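Local coordinates for aromatic amino acid aminotransferase I (Candida albicans WO-1, PDB 6HNU), which probably catalyses the pyridoxal-phosphate-dependent transfer of an amino group from aromatic amino acids to 2-oxoglutarate, giving aromatic oxo-acids and L-glutamate, at residues F53-T64 against E78-K87. Residues are numbered along the deposited sequence; the frame is centred on the assembly and turned at random.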
loop_
_atom_site.group_PDB
_atom_site.type_symbol
_atom_site.label_atom_id
_atom_site.label_comp_id
_atom_site.label_asym_id
_atom_site.label_seq_id
_atom_site.Cartn_x
_atom_site.Cartn_y
_atom_site.Cartn_z
ATOM N N PHE B 53 14.098 -13.833 10.611
ATOM C CA PHE B 53 13.541 -13.686 9.232
ATOM C C PHE B 53 13.827 -14.984 8.478
ATOM O O PHE B 53 15.006 -15.304 8.292
ATOM C CB PHE B 53 14.108 -12.502 8.437
ATOM C CG PHE B 53 13.902 -11.119 9.029
ATOM C CD1 PHE B 53 13.062 -10.902 10.115
ATOM C CD2 PHE B 53 14.530 -10.023 8.449
ATOM C CE1 PHE B 53 12.900 -9.629 10.639
ATOM C CE2 PHE B 53 14.366 -8.751 8.977
ATOM C CZ PHE B 53 13.519 -8.555 10.038
ATOM N N PRO B 54 12.799 -15.786 8.100
ATOM C CA PRO B 54 13.025 -17.119 7.530
ATOM C C PRO B 54 13.392 -17.106 6.038
ATOM O O PRO B 54 12.846 -17.882 5.285
ATOM C CB PRO B 54 11.684 -17.814 7.804
ATOM C CG PRO B 54 10.670 -16.687 7.614
ATOM C CD PRO B 54 11.363 -15.488 8.254
ATOM N N PHE B 55 14.254 -16.177 5.643
ATOM C CA PHE B 55 14.695 -15.961 4.236
ATOM C C PHE B 55 16.198 -15.734 4.218
ATOM O O PHE B 55 16.645 -14.645 4.567
ATOM C CB PHE B 55 13.957 -14.796 3.575
ATOM C CG PHE B 55 12.453 -14.904 3.642
ATOM C CD1 PHE B 55 11.757 -15.684 2.736
ATOM C CD2 PHE B 55 11.750 -14.211 4.603
ATOM C CE1 PHE B 55 10.372 -15.744 2.765
ATOM C CE2 PHE B 55 10.367 -14.301 4.653
ATOM C CZ PHE B 55 9.686 -15.051 3.731
ATOM N N GLU B 56 16.943 -16.760 3.808
ATOM C CA GLU B 56 18.426 -16.728 3.791
ATOM C C GLU B 56 18.855 -16.006 2.523
ATOM O O GLU B 56 19.898 -15.322 2.520
ATOM C CB GLU B 56 19.032 -18.142 3.876
ATOM C CG GLU B 56 20.530 -18.158 3.646
ATOM C CD GLU B 56 21.318 -17.314 4.617
ATOM O OE1 GLU B 56 20.790 -17.067 5.733
ATOM O OE2 GLU B 56 22.451 -16.874 4.267
ATOM N N LYS B 57 18.064 -16.166 1.472
ATOM C CA LYS B 57 18.261 -15.445 0.213
ATOM C C LYS B 57 17.018 -15.581 -0.654
ATOM O O LYS B 57 16.195 -16.499 -0.410
ATOM C CB LYS B 57 19.500 -15.947 -0.535
ATOM C CG LYS B 57 19.314 -17.157 -1.423
ATOM C CD LYS B 57 20.593 -17.508 -2.187
ATOM C CE LYS B 57 20.437 -18.786 -2.983
ATOM N NZ LYS B 57 21.722 -19.254 -3.552
ATOM N N VAL B 58 16.906 -14.644 -1.582
ATOM C CA VAL B 58 15.934 -14.690 -2.708
ATOM C C VAL B 58 16.739 -14.564 -3.999
ATOM O O VAL B 58 17.827 -13.867 -4.007
ATOM C CB VAL B 58 14.851 -13.608 -2.590
ATOM C CG1 VAL B 58 15.409 -12.205 -2.662
ATOM C CG2 VAL B 58 13.812 -13.799 -3.676
ATOM N N THR B 59 16.293 -15.269 -5.033
ATOM C CA THR B 59 16.926 -15.188 -6.372
ATOM C C THR B 59 15.828 -14.945 -7.395
ATOM O O THR B 59 14.672 -15.250 -7.094
ATOM C CB THR B 59 17.747 -16.444 -6.698
ATOM O OG1 THR B 59 16.835 -17.485 -7.039
ATOM C CG2 THR B 59 18.625 -16.880 -5.548
ATOM N N ALA B 60 16.196 -14.394 -8.547
ATOM C CA ALA B 60 15.339 -14.348 -9.740
ATOM C C ALA B 60 16.180 -14.610 -10.993
ATOM O O ALA B 60 17.355 -14.223 -11.029
ATOM C CB ALA B 60 14.638 -13.023 -9.832
ATOM N N ASP B 61 15.563 -15.237 -11.999
ATOM C CA ASP B 61 16.159 -15.401 -13.336
ATOM C C ASP B 61 15.544 -14.335 -14.225
ATOM O O ASP B 61 14.296 -14.230 -14.232
ATOM C CB ASP B 61 15.910 -16.807 -13.853
ATOM C CG ASP B 61 16.700 -17.884 -13.136
ATOM O OD1 ASP B 61 17.543 -17.550 -12.234
ATOM O OD2 ASP B 61 16.466 -19.046 -13.511
ATOM N N ILE B 62 16.391 -13.525 -14.865
ATOM C CA ILE B 62 15.980 -12.343 -15.660
ATOM C C ILE B 62 16.697 -12.366 -16.998
ATOM O O ILE B 62 17.734 -13.015 -17.133
ATOM C CB ILE B 62 16.264 -11.062 -14.854
ATOM C CG1 ILE B 62 17.756 -10.742 -14.791
ATOM C CG2 ILE B 62 15.639 -11.226 -13.463
ATOM C CD1 ILE B 62 18.092 -9.521 -13.928
ATOM N N PRO B 63 16.158 -11.668 -18.017
ATOM C CA PRO B 63 16.833 -11.584 -19.317
ATOM C C PRO B 63 18.078 -10.691 -19.283
ATOM O O PRO B 63 18.264 -9.971 -18.270
ATOM C CB PRO B 63 15.730 -11.071 -20.260
ATOM C CG PRO B 63 14.789 -10.312 -19.361
ATOM C CD PRO B 63 14.815 -11.053 -18.037
ATOM N N THR B 64 18.902 -10.751 -20.350
ATOM C CA THR B 64 20.242 -10.109 -20.396
ATOM C C THR B 64 20.255 -9.007 -21.445
ATOM O O THR B 64 19.847 -9.208 -22.585
ATOM C CB THR B 64 21.364 -11.135 -20.614
ATOM O OG1 THR B 64 21.098 -11.830 -21.834
ATOM C CG2 THR B 64 21.452 -12.110 -19.460
ATOM N N GLU B 78 21.864 -17.804 -22.890
ATOM C CA GLU B 78 22.609 -16.525 -22.867
ATOM C C GLU B 78 21.652 -15.390 -22.455
ATOM O O GLU B 78 22.155 -14.384 -21.981
ATOM C CB GLU B 78 23.336 -16.323 -24.197
ATOM C CG GLU B 78 24.599 -17.185 -24.295
ATOM C CD GLU B 78 25.558 -17.056 -23.115
ATOM O OE1 GLU B 78 26.202 -15.984 -22.971
ATOM O OE2 GLU B 78 25.669 -18.021 -22.335
ATOM N N ASN B 79 20.340 -15.569 -22.617
ATOM C CA ASN B 79 19.306 -14.566 -22.205
ATOM C C ASN B 79 18.755 -14.903 -20.809
ATOM O O ASN B 79 17.584 -14.575 -20.527
ATOM C CB ASN B 79 18.153 -14.484 -23.213
ATOM C CG ASN B 79 17.276 -13.264 -23.002
ATOM O OD1 ASN B 79 17.774 -12.202 -22.599
ATOM N ND2 ASN B 79 15.981 -13.420 -23.255
ATOM N N LYS B 80 19.573 -15.485 -19.925
ATOM C CA LYS B 80 19.151 -15.742 -18.524
ATOM C C LYS B 80 20.328 -15.465 -17.620
ATOM O O LYS B 80 21.371 -16.114 -17.794
ATOM C CB LYS B 80 18.678 -17.171 -18.268
ATOM C CG LYS B 80 18.070 -17.396 -16.885
ATOM C CD LYS B 80 17.195 -18.646 -16.811
ATOM C CE LYS B 80 17.946 -19.953 -16.995
ATOM N NZ LYS B 80 19.234 -19.939 -16.259
ATOM N N THR B 81 20.160 -14.535 -16.693
ATOM C CA THR B 81 21.113 -14.369 -15.561
ATOM C C THR B 81 20.340 -14.522 -14.246
ATOM O O THR B 81 19.141 -14.147 -14.191
ATOM C CB THR B 81 21.920 -13.077 -15.725
ATOM O OG1 THR B 81 23.074 -13.158 -14.880
ATOM C CG2 THR B 81 21.135 -11.831 -15.390
ATOM N N THR B 82 20.985 -15.104 -13.238
ATOM C CA THR B 82 20.411 -15.266 -11.890
ATOM C C THR B 82 20.935 -14.125 -11.015
ATOM O O THR B 82 22.160 -14.037 -10.823
ATOM C CB THR B 82 20.674 -16.670 -11.329
ATOM O OG1 THR B 82 20.087 -17.601 -12.244
ATOM C CG2 THR B 82 20.139 -16.859 -9.922
ATOM N N ILE B 83 20.032 -13.302 -10.490
ATOM C CA ILE B 83 20.372 -12.295 -9.447
ATOM C C ILE B 83 20.024 -12.925 -8.091
ATOM O O ILE B 83 19.027 -13.641 -7.987
ATOM C CB ILE B 83 19.651 -10.950 -9.689
ATOM C CG1 ILE B 83 18.158 -11.168 -9.949
ATOM C CG2 ILE B 83 20.319 -10.205 -10.835
ATOM C CD1 ILE B 83 17.291 -9.923 -9.916
ATOM N N GLU B 84 20.842 -12.635 -7.099
ATOM C CA GLU B 84 20.751 -13.176 -5.738
ATOM C C GLU B 84 20.817 -12.012 -4.758
ATOM O O GLU B 84 21.710 -11.139 -4.903
ATOM C CB GLU B 84 21.906 -14.134 -5.480
ATOM C CG GLU B 84 21.867 -15.360 -6.364
ATOM C CD GLU B 84 22.745 -16.475 -5.818
ATOM O OE1 GLU B 84 23.896 -16.159 -5.486
ATOM O OE2 GLU B 84 22.250 -17.634 -5.659
ATOM N N VAL B 85 19.844 -11.976 -3.852
ATOM C CA VAL B 85 19.909 -11.129 -2.645
ATOM C C VAL B 85 19.933 -12.024 -1.407
ATOM O O VAL B 85 18.900 -12.593 -1.005
ATOM C CB VAL B 85 18.771 -10.107 -2.624
ATOM C CG1 VAL B 85 18.993 -9.164 -1.461
ATOM C CG2 VAL B 85 18.709 -9.341 -3.955
ATOM N N PHE B 86 21.103 -12.109 -0.783
ATOM C CA PHE B 86 21.291 -12.791 0.508
ATOM C C PHE B 86 20.800 -11.913 1.661
ATOM O O PHE B 86 20.736 -10.659 1.536
ATOM C CB PHE B 86 22.777 -13.119 0.680
ATOM C CG PHE B 86 23.255 -14.221 -0.220
ATOM C CD1 PHE B 86 23.715 -13.946 -1.500
ATOM C CD2 PHE B 86 23.259 -15.537 0.221
ATOM C CE1 PHE B 86 24.187 -14.973 -2.307
ATOM C CE2 PHE B 86 23.716 -16.564 -0.605
ATOM C CZ PHE B 86 24.172 -16.276 -1.865
ATOM N N LYS B 87 20.516 -12.579 2.790
ATOM C CA LYS B 87 20.157 -11.945 4.079
ATOM C C LYS B 87 21.299 -11.037 4.548
ATOM O O LYS B 87 21.005 -9.900 5.011
ATOM C CB LYS B 87 19.828 -13.044 5.098
ATOM C CG LYS B 87 19.422 -12.573 6.493
ATOM C CD LYS B 87 18.541 -13.611 7.156
ATOM C CE LYS B 87 18.194 -13.310 8.581
ATOM N NZ LYS B 87 17.484 -14.438 9.204
HETATM O O HOH W 1 18.423 -20.417 -13.153
HETATM O O HOH W 2 19.932 -11.217 -24.280
#
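The ammonium group of K87 is gripped by backbone carbonyls: NZ donates to F53 O at 2.8 Å, in the carbonyl plane and on a lone pair, and makes weak bonds to S50 O and D51 O. Its extended chain, with CG anti to the backbone N (chi1 -180°), gives lysine the length to reach them, CD packing 3.4 Å from F55 O, a buried oxygen with no polar partner in the model. From there 57-62 and 81-86 form an antiparallel ladder, with hydrogen-bonded pairs at V58-V85, A60-I83 and I62-T81. On the face bearing K57 and E84, the lysine lays CD over one face of the F86 ring, a CH-pi contact, while NZ reaches E84 OE2 (2.7 Å) in a salt bridge, from above the carboxylate plane. The other face is largely apolar: T81 turns its methyl CG2 to I62 CG1 (3.6 Å), A60 CB meets I83 CG1 at 4.0 Å, the small methyl leaving room for the branched chain, and helix 334-377 packs on I62 and I83. At the far end N79 OD1 accepts T64 N at 2.9 Å, nearly straight (172°). Residues 57-61 also pair antiparallel with the second subunit, so this two-stranded sheet continues across the dimer interface, salt-bridged on one face and mainly aliphatic on the other.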